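Local coordinates for putative hexose oxidase (Nonomuraea sp. ATCC 39727, PDB 5AWV), which carries covalently bound FAD and probably oxidises the sugar of glycopeptide antibiotics such as teicoplanin, with which it forms a complex, at residues 158-163 / 227-232; 175-180 / 413-418; 311-316 / 324-329. All coordinates share one frame; numbering follows the deposited sequence.

Contact 1. Residues 158-163 / 227-232; sequences GHICGG and YWMRVP. With FAD (flavin-adenine dinucleotide), chain M.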
loop_
_atom_site.group_PDB
_atom_site.type_symbol
_atom_site.label_atom_id
_atom_site.label_comp_id
_atom_site.label_asym_id
_atom_site.label_seq_id
_atom_site.Cartn_x
_atom_site.Cartn_y
_atom_site.Cartn_z
ATOM N N GLY A 158 -1.156 -1.340 5.645
ATOM C CA GLY A 158 -2.153 -1.720 4.627
ATOM C C GLY A 158 -1.583 -2.379 3.405
ATOM O O GLY A 158 -2.233 -3.224 2.766
ATOM N N HIS A 159 -0.391 -1.954 3.029
ATOM C CA HIS A 159 0.191 -2.329 1.750
ATOM C C HIS A 159 0.488 -3.836 1.636
ATOM O O HIS A 159 0.122 -4.488 0.631
ATOM C CB HIS A 159 1.418 -1.472 1.409
ATOM C CG HIS A 159 1.999 -1.708 0.059
ATOM N ND1 HIS A 159 1.396 -1.257 -1.093
ATOM C CD2 HIS A 159 3.169 -2.278 -0.334
ATOM C CE1 HIS A 159 2.150 -1.570 -2.140
ATOM N NE2 HIS A 159 3.231 -2.191 -1.701
ATOM N N ILE A 160 1.156 -4.386 2.647
ATOM C CA ILE A 160 1.600 -5.763 2.603
ATOM C C ILE A 160 0.384 -6.720 2.627
ATOM O O ILE A 160 0.261 -7.533 1.738
ATOM C CB ILE A 160 2.699 -6.110 3.618
ATOM C CG1 ILE A 160 3.984 -5.368 3.270
ATOM C CG2 ILE A 160 2.999 -7.594 3.602
ATOM C CD1 ILE A 160 5.108 -5.639 4.222
ATOM N N CYS A 161 -0.500 -6.602 3.608
ATOM C CA CYS A 161 -1.564 -7.537 3.725
ATOM C C CYS A 161 -2.597 -7.459 2.613
ATOM O O CYS A 161 -3.382 -8.408 2.400
ATOM C CB CYS A 161 -2.252 -7.503 5.098
ATOM S SG CYS A 161 -3.169 -6.078 5.480
ATOM N N GLY A 162 -2.606 -6.343 1.914
ATOM C CA GLY A 162 -3.452 -6.218 0.745
ATOM C C GLY A 162 -2.868 -6.614 -0.585
ATOM O O GLY A 162 -3.528 -6.475 -1.571
ATOM N N GLY A 163 -1.662 -7.120 -0.629
ATOM C CA GLY A 163 -1.102 -7.672 -1.857
ATOM C C GLY A 163 -0.221 -6.757 -2.666
ATOM O O GLY A 163 -0.086 -6.944 -3.864
ATOM N N TYR A 227 5.441 -7.549 10.470
ATOM C CA TYR A 227 5.573 -8.436 9.297
ATOM C C TYR A 227 6.992 -8.938 9.251
ATOM O O TYR A 227 7.898 -8.153 9.515
ATOM C CB TYR A 227 5.335 -7.670 8.003
ATOM C CG TYR A 227 3.947 -7.160 7.730
ATOM C CD1 TYR A 227 2.955 -8.000 7.219
ATOM C CD2 TYR A 227 3.624 -5.831 7.898
ATOM C CE1 TYR A 227 1.660 -7.528 6.939
ATOM C CE2 TYR A 227 2.337 -5.338 7.554
ATOM C CZ TYR A 227 1.362 -6.207 7.085
ATOM O OH TYR A 227 0.065 -5.737 6.715
ATOM N N TRP A 228 7.182 -10.221 8.942
ATOM C CA TRP A 228 8.491 -10.761 8.656
ATOM C C TRP A 228 8.560 -11.228 7.236
ATOM O O TRP A 228 7.706 -12.022 6.781
ATOM C CB TRP A 228 8.862 -11.947 9.564
ATOM C CG TRP A 228 9.185 -11.568 10.976
ATOM C CD1 TRP A 228 10.412 -11.257 11.496
ATOM C CD2 TRP A 228 8.287 -11.552 12.081
ATOM N NE1 TRP A 228 10.308 -11.037 12.853
ATOM C CE2 TRP A 228 9.024 -11.219 13.230
ATOM C CE3 TRP A 228 6.922 -11.776 12.205
ATOM C CZ2 TRP A 228 8.429 -11.112 14.523
ATOM C CZ3 TRP A 228 6.342 -11.718 13.466
ATOM C CH2 TRP A 228 7.105 -11.401 14.616
ATOM N N MET A 229 9.593 -10.777 6.558
ATOM C CA MET A 229 9.719 -10.942 5.070
ATOM C C MET A 229 10.998 -11.702 4.751
ATOM O O MET A 229 12.072 -11.369 5.288
ATOM C CB MET A 229 9.782 -9.568 4.377
ATOM C CG MET A 229 8.758 -8.552 4.805
ATOM S SD MET A 229 7.067 -9.079 4.471
ATOM C CE MET A 229 7.055 -8.890 2.684
ATOM N N ARG A 230 10.905 -12.690 3.865
ATOM C CA ARG A 230 12.029 -13.374 3.358
ATOM C C ARG A 230 11.659 -14.245 2.129
ATOM O O ARG A 230 10.493 -14.652 1.971
ATOM C CB ARG A 230 12.665 -14.302 4.475
ATOM C CG ARG A 230 11.707 -15.351 5.032
ATOM C CD ARG A 230 12.462 -16.545 5.682
ATOM N NE ARG A 230 13.121 -17.298 4.645
ATOM C CZ ARG A 230 14.314 -17.879 4.722
ATOM N NH1 ARG A 230 15.061 -17.800 5.795
ATOM N NH2 ARG A 230 14.770 -18.527 3.657
ATOM N N VAL A 231 12.648 -14.540 1.310
ATOM C CA VAL A 231 12.511 -15.481 0.191
ATOM C C VAL A 231 12.055 -16.856 0.704
ATOM O O VAL A 231 12.366 -17.262 1.818
ATOM C CB VAL A 231 13.778 -15.632 -0.647
ATOM C CG1 VAL A 231 14.247 -14.333 -1.177
ATOM C CG2 VAL A 231 14.905 -16.286 0.183
ATOM N N PRO A 232 11.229 -17.563 -0.091
ATOM C CA PRO A 232 10.842 -18.897 0.392
ATOM C C PRO A 232 11.974 -19.960 0.229
ATOM O O PRO A 232 11.948 -20.964 0.867
ATOM C CB PRO A 232 9.566 -19.206 -0.428
ATOM C CG PRO A 232 9.764 -18.488 -1.683
ATOM C CD PRO A 232 10.627 -17.250 -1.390
HETATM P PA FAD M . -4.193 2.999 5.642
HETATM O O1A FAD M . -5.200 3.978 5.074
HETATM O O2A FAD M . -3.422 3.321 6.837
HETATM O O5B FAD M . -4.860 1.577 5.828
HETATM C C5B FAD M . -5.642 0.907 4.781
HETATM C C4B FAD M . -6.523 -0.137 5.392
HETATM O O4B FAD M . -5.797 -1.171 6.067
HETATM C C3B FAD M . -7.554 0.361 6.418
HETATM O O3B FAD M . -8.764 -0.432 6.476
HETATM C C2B FAD M . -6.734 0.217 7.663
HETATM O O2B FAD M . -7.556 0.214 8.782
HETATM C C1B FAD M . -5.993 -1.060 7.449
HETATM N N9A FAD M . -4.765 -1.093 8.207
HETATM C C8A FAD M . -3.742 -0.230 8.241
HETATM N N7A FAD M . -2.734 -0.669 9.026
HETATM C C5A FAD M . -3.093 -1.854 9.500
HETATM C C6A FAD M . -2.513 -2.827 10.450
HETATM N N6A FAD M . -1.330 -2.547 10.988
HETATM N N1A FAD M . -3.225 -3.970 10.682
HETATM C C2A FAD M . -4.449 -4.187 10.118
HETATM N N3A FAD M . -5.069 -3.321 9.269
HETATM C C4A FAD M . -4.435 -2.145 8.994
HETATM N N1 FAD M . -0.697 -0.166 -4.131
HETATM C C2 FAD M . 0.105 -0.999 -4.860
HETATM O O2 FAD M . 0.029 -2.234 -4.672
HETATM N N3 FAD M . 0.997 -0.541 -5.751
HETATM C C4 FAD M . 1.257 0.775 -5.894
HETATM O O4 FAD M . 2.123 1.188 -6.696
HETATM C C4X FAD M . 0.462 1.736 -5.116
HETATM N N5 FAD M . 0.654 3.099 -5.202
HETATM C C5X FAD M . -0.016 3.990 -4.408
HETATM C C6 FAD M . 0.298 5.362 -4.512
HETATM C C7 FAD M . -0.518 6.221 -3.726
HETATM C C7M FAD M . -0.266 7.748 -3.815
HETATM C C8 FAD M . -1.581 5.721 -2.767
HETATM C C8M FAD M . -2.231 6.635 -1.757
HETATM C C9 FAD M . -1.784 4.326 -2.676
HETATM C C9A FAD M . -1.077 3.467 -3.465
HETATM N N10 FAD M . -1.269 2.060 -3.426
HETATM C C10 FAD M . -0.520 1.180 -4.189
HETATM C "C1'" FAD M . -2.333 1.464 -2.551
HETATM C "C2'" FAD M . -1.821 1.006 -1.238
HETATM O "O2'" FAD M . -1.204 -0.246 -1.467
HETATM C "C3'" FAD M . -3.042 0.815 -0.418
HETATM O "O3'" FAD M . -3.684 2.091 -0.386
HETATM C "C4'" FAD M . -2.662 0.354 1.016
HETATM O "O4'" FAD M . -3.824 -0.267 1.572
HETATM C "C5'" FAD M . -2.306 1.568 1.836
HETATM O "O5'" FAD M . -1.825 1.170 3.135
HETATM P P FAD M . -1.665 2.262 4.251
HETATM O O1P FAD M . -1.086 1.670 5.441
HETATM O O2P FAD M . -0.961 3.499 3.767
HETATM O O3P FAD M . -3.191 2.731 4.379
#
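The phenol oxygen of Y227 is held by two backbone groups of a buried helix: it donates to the carbonyl of G157, and C161 N reaches Y227 OH in a weak, bent bond of 3.3 Å (134°). C161 adds its CB beside the same oxygen. The ring itself is covered by I160, whose CB lies 3.8 Å from the ring centroid and only 17° off the normal, a CH-pi contact. With CG2 anti to the backbone N and CG1 anti to the carbonyl carbon, I160 lays both branches over one face of the ring: CG2 rests 3.6 Å from Y227 CE1, while CD1 runs on to meet M229 SD tip to tip at 4.0 Å. M229 suits this place because its chain, bent at chi2 and chi3, can fold its sulfur toward the branched isoleucine. In this FAD-binding domain of the PCMH type, strand 223-229 thus backs helix 156-161, whose other side serves the cofactor. G158 N gives a 3.0 Å hydrogen bond to FAD O1P; G158 lacks a side chain, and a CB here would clash with FAD O5'. H159, with CG anti to its own N (chi1 -175°), hydrogen-bonds through ND1 to FAD O2' (2.8 Å). G163 then ends the helix in a Schellman motif, at a positive phi that glycine adopts readily, its N bonded to I160 O.

Contact 2. Residues 175-180 / 413-418; sequences VVDYLY and AATALP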
loop_
_atom_site.group_PDB
_atom_site.type_symbol
_atom_site.label_atom_id
_atom_site.label_comp_id
_atom_site.label_asym_id
_atom_site.label_seq_id
_atom_site.Cartn_x
_atom_site.Cartn_y
_atom_site.Cartn_z
ATOM N N VAL A 175 4.770 -8.434 -3.071
ATOM C CA VAL A 175 5.354 -8.447 -1.730
ATOM C C VAL A 175 4.877 -9.652 -0.894
ATOM O O VAL A 175 5.611 -10.117 -0.012
ATOM C CB VAL A 175 5.148 -7.148 -0.923
ATOM C CG1 VAL A 175 5.693 -6.012 -1.731
ATOM C CG2 VAL A 175 3.717 -6.907 -0.587
ATOM N N VAL A 176 3.637 -10.136 -1.147
ATOM C CA VAL A 176 3.138 -11.269 -0.347
ATOM C C VAL A 176 3.860 -12.551 -0.607
ATOM O O VAL A 176 3.753 -13.437 0.215
ATOM C CB VAL A 176 1.624 -11.495 -0.371
ATOM C CG1 VAL A 176 0.950 -10.272 0.164
ATOM C CG2 VAL A 176 1.071 -11.879 -1.750
ATOM N N ASP A 177 4.578 -12.664 -1.710
ATOM C CA ASP A 177 5.316 -13.863 -2.022
ATOM C C ASP A 177 6.600 -13.935 -1.157
ATOM O O ASP A 177 7.295 -14.983 -1.127
ATOM C CB ASP A 177 5.588 -13.906 -3.564
ATOM C CG ASP A 177 4.257 -13.966 -4.386
ATOM O OD1 ASP A 177 3.279 -14.583 -3.816
ATOM O OD2 ASP A 177 4.194 -13.393 -5.530
ATOM N N TYR A 178 6.882 -12.850 -0.430
ATOM C CA TYR A 178 7.958 -12.774 0.570
ATOM C C TYR A 178 7.442 -12.727 2.024
ATOM O O TYR A 178 8.245 -12.555 2.933
ATOM C CB TYR A 178 8.915 -11.606 0.280
ATOM C CG TYR A 178 9.460 -11.752 -1.119
ATOM C CD1 TYR A 178 10.576 -12.545 -1.379
ATOM C CD2 TYR A 178 8.747 -11.280 -2.191
ATOM C CE1 TYR A 178 10.994 -12.754 -2.662
ATOM C CE2 TYR A 178 9.176 -11.491 -3.503
ATOM C CZ TYR A 178 10.261 -12.271 -3.747
ATOM O OH TYR A 178 10.749 -12.538 -5.033
ATOM N N LEU A 179 6.147 -12.858 2.249
ATOM C CA LEU A 179 5.589 -12.750 3.607
ATOM C C LEU A 179 5.797 -14.059 4.354
ATOM O O LEU A 179 5.157 -15.084 4.070
ATOM C CB LEU A 179 4.162 -12.329 3.609
ATOM C CG LEU A 179 3.558 -12.190 5.037
ATOM C CD1 LEU A 179 4.159 -11.096 5.898
ATOM C CD2 LEU A 179 2.090 -12.019 4.953
ATOM N N TYR A 180 6.708 -14.030 5.308
ATOM C CA TYR A 180 7.070 -15.277 6.050
ATOM C C TYR A 180 6.168 -15.405 7.246
ATOM O O TYR A 180 5.699 -16.511 7.560
ATOM C CB TYR A 180 8.579 -15.270 6.443
ATOM C CG TYR A 180 8.933 -16.385 7.358
ATOM C CD1 TYR A 180 8.982 -17.684 6.871
ATOM C CD2 TYR A 180 9.164 -16.161 8.748
ATOM C CE1 TYR A 180 9.266 -18.774 7.742
ATOM C CE2 TYR A 180 9.479 -17.228 9.592
ATOM C CZ TYR A 180 9.504 -18.531 9.069
ATOM O OH TYR A 180 9.800 -19.621 9.821
ATOM N N ALA A 413 -4.617 -20.210 -5.143
ATOM C CA ALA A 413 -5.008 -20.470 -3.753
ATOM C C ALA A 413 -3.855 -20.432 -2.735
ATOM O O ALA A 413 -4.135 -20.479 -1.528
ATOM C CB ALA A 413 -5.699 -21.865 -3.660
ATOM N N ALA A 414 -2.610 -20.357 -3.213
ATOM C CA ALA A 414 -1.403 -20.353 -2.370
ATOM C C ALA A 414 -1.223 -19.128 -1.607
ATOM O O ALA A 414 -0.512 -19.139 -0.579
ATOM C CB ALA A 414 -0.134 -20.711 -3.151
ATOM N N THR A 415 -1.863 -18.052 -2.073
ATOM C CA THR A 415 -1.990 -16.832 -1.291
ATOM C C THR A 415 -3.391 -16.372 -1.393
ATOM O O THR A 415 -4.180 -16.948 -2.121
ATOM C CB THR A 415 -1.052 -15.666 -1.761
ATOM O OG1 THR A 415 -1.498 -15.154 -3.032
ATOM C CG2 THR A 415 0.368 -16.136 -1.832
ATOM N N ALA A 416 -3.723 -15.302 -0.687
ATOM C CA ALA A 416 -5.081 -14.753 -0.737
ATOM C C ALA A 416 -5.345 -13.927 -2.048
ATOM O O ALA A 416 -6.519 -13.646 -2.380
ATOM C CB ALA A 416 -5.414 -13.959 0.501
ATOM N N LEU A 417 -4.304 -13.664 -2.825
ATOM C CA LEU A 417 -4.481 -13.019 -4.157
ATOM C C LEU A 417 -4.834 -14.075 -5.207
ATOM O O LEU A 417 -3.968 -14.872 -5.566
ATOM C CB LEU A 417 -3.210 -12.312 -4.576
ATOM C CG LEU A 417 -2.617 -11.222 -3.777
ATOM C CD1 LEU A 417 -1.283 -10.783 -4.410
ATOM C CD2 LEU A 417 -3.608 -10.043 -3.690
ATOM N N PRO A 418 -6.053 -14.057 -5.730
ATOM C CA PRO A 418 -6.454 -15.143 -6.664
ATOM C C PRO A 418 -5.970 -14.916 -8.125
ATOM O O PRO A 418 -6.002 -15.824 -8.907
ATOM C CB PRO A 418 -7.945 -15.118 -6.595
ATOM C CG PRO A 418 -8.276 -13.665 -6.335
ATOM C CD PRO A 418 -7.200 -13.159 -5.452
#
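Residues 175-178 make a 3-10 turn that runs into strand 179-187, and the loop 413-418 passes it without pairing, the two backbones being nearest at V176 and T415, whose CA atoms are 7.6 Å apart. The loop is shaped by an ST turn: T415 OG1 accepts L417 N at 3.2 Å, bending the chain, and T415 and L417 both point their CB atoms toward the 3-10 turn. The loop itself connects strands 395-402 and 424-432, so the contact joins the FAD-binding domain to a loop of the seven-stranded antiparallel sheet.

V176 and L417 form its apolar core, V176 CG2 lying 3.7 Å from L417 CD1 where the side chains cross obliquely. A branched valine suits the turn because one methyl reaches the loop while the backbone stays tightly wound, with Y178 N bonded to V175 O at 3.0 Å. L417 is long enough to span the gap, and its side chain also comes within about 5 Å of that of Y470, an FAD-binding residue.

Beside this patch D177 meets T415 at about a right angle. The carboxylate is engaged at both oxygens: OD1 forms a salt bridge with R420, and OD2 accepts S174 N just before the turn. R420 NH2 also bonds T415 OG1, so one arginine nitrogen joins turn and loop through their polar atoms, and the threonine oxygen accepts from two donors. At T415 chi1 is 70°, which places OG1 between N and the carbonyl carbon, ready for L417 N, and sets CG2 anti to the carbonyl carbon, beside the backbone N, leaving T415 CG2 3.8 Å from D177 OD1.

Contact 3. Residues 311-316 / 324-329; sequences MPIQVD and RLLDAH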
loop_
_atom_site.group_PDB
_atom_site.type_symbol
_atom_site.label_atom_id
_atom_site.label_comp_id
_atom_site.label_asym_id
_atom_site.label_seq_id
_atom_site.Cartn_x
_atom_site.Cartn_y
_atom_site.Cartn_z
ATOM N N MET A 311 3.855 7.118 -21.285
ATOM C CA MET A 311 4.158 5.720 -20.963
ATOM C C MET A 311 5.551 5.659 -20.429
ATOM O O MET A 311 6.519 5.522 -21.188
ATOM C CB MET A 311 3.933 4.801 -22.156
ATOM C CG MET A 311 4.142 3.348 -21.839
ATOM S SD MET A 311 3.864 2.205 -23.209
ATOM C CE MET A 311 5.438 2.375 -24.054
ATOM N N PRO A 312 5.691 5.810 -19.120
ATOM C CA PRO A 312 7.023 5.548 -18.566
ATOM C C PRO A 312 7.377 4.060 -18.698
ATOM O O PRO A 312 6.470 3.159 -18.588
ATOM C CB PRO A 312 6.897 5.968 -17.067
ATOM C CG PRO A 312 5.604 6.706 -17.015
ATOM C CD PRO A 312 4.736 6.308 -18.133
ATOM N N ILE A 313 8.645 3.791 -18.903
ATOM C CA ILE A 313 9.167 2.448 -19.010
ATOM C C ILE A 313 10.461 2.352 -18.209
ATOM O O ILE A 313 11.304 3.284 -18.217
ATOM C CB ILE A 313 9.506 2.103 -20.468
ATOM C CG1 ILE A 313 8.359 2.501 -21.377
ATOM C CG2 ILE A 313 9.926 0.653 -20.643
ATOM C CD1 ILE A 313 8.812 2.593 -22.817
ATOM N N GLN A 314 10.683 1.201 -17.596
ATOM C CA GLN A 314 11.994 0.913 -17.063
ATOM C C GLN A 314 12.388 -0.489 -17.260
ATOM O O GLN A 314 11.532 -1.409 -17.245
ATOM C CB GLN A 314 12.016 1.292 -15.583
ATOM C CG GLN A 314 11.051 0.560 -14.749
ATOM C CD GLN A 314 11.124 0.953 -13.226
ATOM O OE1 GLN A 314 11.480 0.148 -12.392
ATOM N NE2 GLN A 314 10.797 2.149 -12.932
ATOM N N VAL A 315 13.676 -0.715 -17.406
ATOM C CA VAL A 315 14.198 -2.058 -17.539
ATOM C C VAL A 315 15.422 -2.196 -16.680
ATOM O O VAL A 315 16.215 -1.260 -16.580
ATOM C CB VAL A 315 14.608 -2.318 -19.009
ATOM C CG1 VAL A 315 15.028 -3.753 -19.267
ATOM C CG2 VAL A 315 13.413 -2.011 -19.871
ATOM N N ASP A 316 15.542 -3.350 -16.037
ATOM C CA ASP A 316 16.754 -3.765 -15.347
ATOM C C ASP A 316 17.915 -3.705 -16.324
ATOM O O ASP A 316 17.945 -4.462 -17.292
ATOM C CB ASP A 316 16.554 -5.204 -14.848
ATOM C CG ASP A 316 17.751 -5.752 -14.093
ATOM O OD1 ASP A 316 18.837 -5.116 -14.051
ATOM O OD2 ASP A 316 17.533 -6.774 -13.443
ATOM N N ARG A 324 18.099 -3.350 -25.953
ATOM C CA ARG A 324 17.263 -4.018 -26.988
ATOM C C ARG A 324 15.889 -4.278 -26.506
ATOM O O ARG A 324 14.940 -4.145 -27.255
ATOM C CB ARG A 324 17.791 -5.378 -27.389
ATOM C CG ARG A 324 18.569 -5.415 -28.617
ATOM C CD ARG A 324 18.878 -6.855 -28.979
ATOM N NE ARG A 324 20.023 -7.321 -28.209
ATOM C CZ ARG A 324 20.122 -8.538 -27.672
ATOM N NH1 ARG A 324 19.121 -9.410 -27.698
ATOM N NH2 ARG A 324 21.217 -8.851 -27.023
ATOM N N LEU A 325 15.753 -4.761 -25.264
ATOM C CA LEU A 325 14.411 -5.053 -24.810
ATOM C C LEU A 325 13.551 -3.840 -24.736
ATOM O O LEU A 325 12.337 -3.884 -25.035
ATOM C CB LEU A 325 14.459 -5.707 -23.430
ATOM C CG LEU A 325 15.133 -7.057 -23.313
ATOM C CD1 LEU A 325 15.056 -7.527 -21.821
ATOM C CD2 LEU A 325 14.635 -8.131 -24.293
ATOM N N LEU A 326 14.174 -2.752 -24.278
ATOM C CA LEU A 326 13.498 -1.464 -24.100
ATOM C C LEU A 326 13.005 -0.944 -25.452
ATOM O O LEU A 326 11.826 -0.546 -25.619
ATOM C CB LEU A 326 14.496 -0.526 -23.489
ATOM C CG LEU A 326 14.079 0.869 -23.062
ATOM C CD1 LEU A 326 14.816 2.012 -23.679
ATOM C CD2 LEU A 326 12.673 1.211 -22.874
ATOM N N ASP A 327 13.913 -1.076 -26.436
ATOM C CA ASP A 327 13.626 -0.568 -27.824
ATOM C C ASP A 327 12.556 -1.333 -28.466
ATOM O O ASP A 327 11.650 -0.774 -29.076
ATOM C CB ASP A 327 14.887 -0.548 -28.674
ATOM C CG ASP A 327 15.812 0.603 -28.322
ATOM O OD1 ASP A 327 15.357 1.549 -27.663
ATOM O OD2 ASP A 327 17.022 0.484 -28.661
ATOM N N ALA A 328 12.630 -2.644 -28.359
ATOM C CA ALA A 328 11.609 -3.499 -28.890
ATOM C C ALA A 328 10.226 -3.320 -28.298
ATOM O O ALA A 328 9.212 -3.347 -29.013
ATOM C CB ALA A 328 12.037 -4.921 -28.760
ATOM N N HIS A 329 10.133 -3.116 -26.967
ATOM C CA HIS A 329 8.861 -2.760 -26.381
ATOM C C HIS A 329 8.286 -1.442 -26.932
ATOM O O HIS A 329 7.088 -1.332 -27.268
ATOM C CB HIS A 329 9.057 -2.636 -24.816
ATOM C CG HIS A 329 7.834 -2.229 -24.075
ATOM N ND1 HIS A 329 6.750 -3.056 -23.909
ATOM C CD2 HIS A 329 7.516 -1.071 -23.469
ATOM C CE1 HIS A 329 5.819 -2.421 -23.227
ATOM N NE2 HIS A 329 6.272 -1.217 -22.931
#
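The imidazole of H329 takes I313 at its edge, with I313 CD1 close to the ring plane and 3.9 Å from H329 CD2. M311 and H329 extend toward each other from opposite directions, M311 meeting the ring obliquely: its CE lies 3.9 Å from H329 NE2, and its sulfur stands 5.2 Å from the ring centroid, 63° off the normal, a slanting Met-aromatic contact. W277 meets the imidazole edge-to-face. The polar end is not left to the methionine, for NE2 is hydrogen-bonded to S293 OG. Histidine fits because its flat ring can wedge among apolar groups while one nitrogen finds this hydroxyl.

M311 reaches so far because CG is anti to the backbone N (chi1 -176°) and the chain stays extended until it bends at chi3. Next to it, P312 packs on the backbone of the bound peptide. Further along the strand, L326 lies between the two beta-branched residues, with L326 CD2 3.6 Å from I313 CG2 and L326 CB 4.1 Å from V315 CG2. Such branched side chains suit a strand, whose extended backbone tolerates bulk at CB.

Helix and strand run roughly antiparallel (152°), the axes of the two short segments coming within 8.8 Å. The helix is the connection of a beta-alpha-beta crossover from strand 309-316 to the parallel strand 340-349, with strand 249-257 between them; strand 291-298 borders 309-316 on the side away from 249-257.

From the N terminus, the chain first supplies the FAD-binding helix (158-163) and soon after the turn 175-180. Strand 223-229 then returns to the helix, closing the loop of contact 1. Contact 2 opens inside that loop and closes only at 413-418, so the two cross. They also touch: strands 179-187 and 223-229 are neighbours in one sheet, and probable hydrogen bonds join Y180 N to W228 O and R230 N to Y178 O. Contact 3 closes a short loop between strand 309-316 of the seven-stranded sheet and helix 322-334; it is nested inside contact 2, its centre about 28 Å from either other centre. Contact 2 thus ties that sheet's loop to the FAD-binding part.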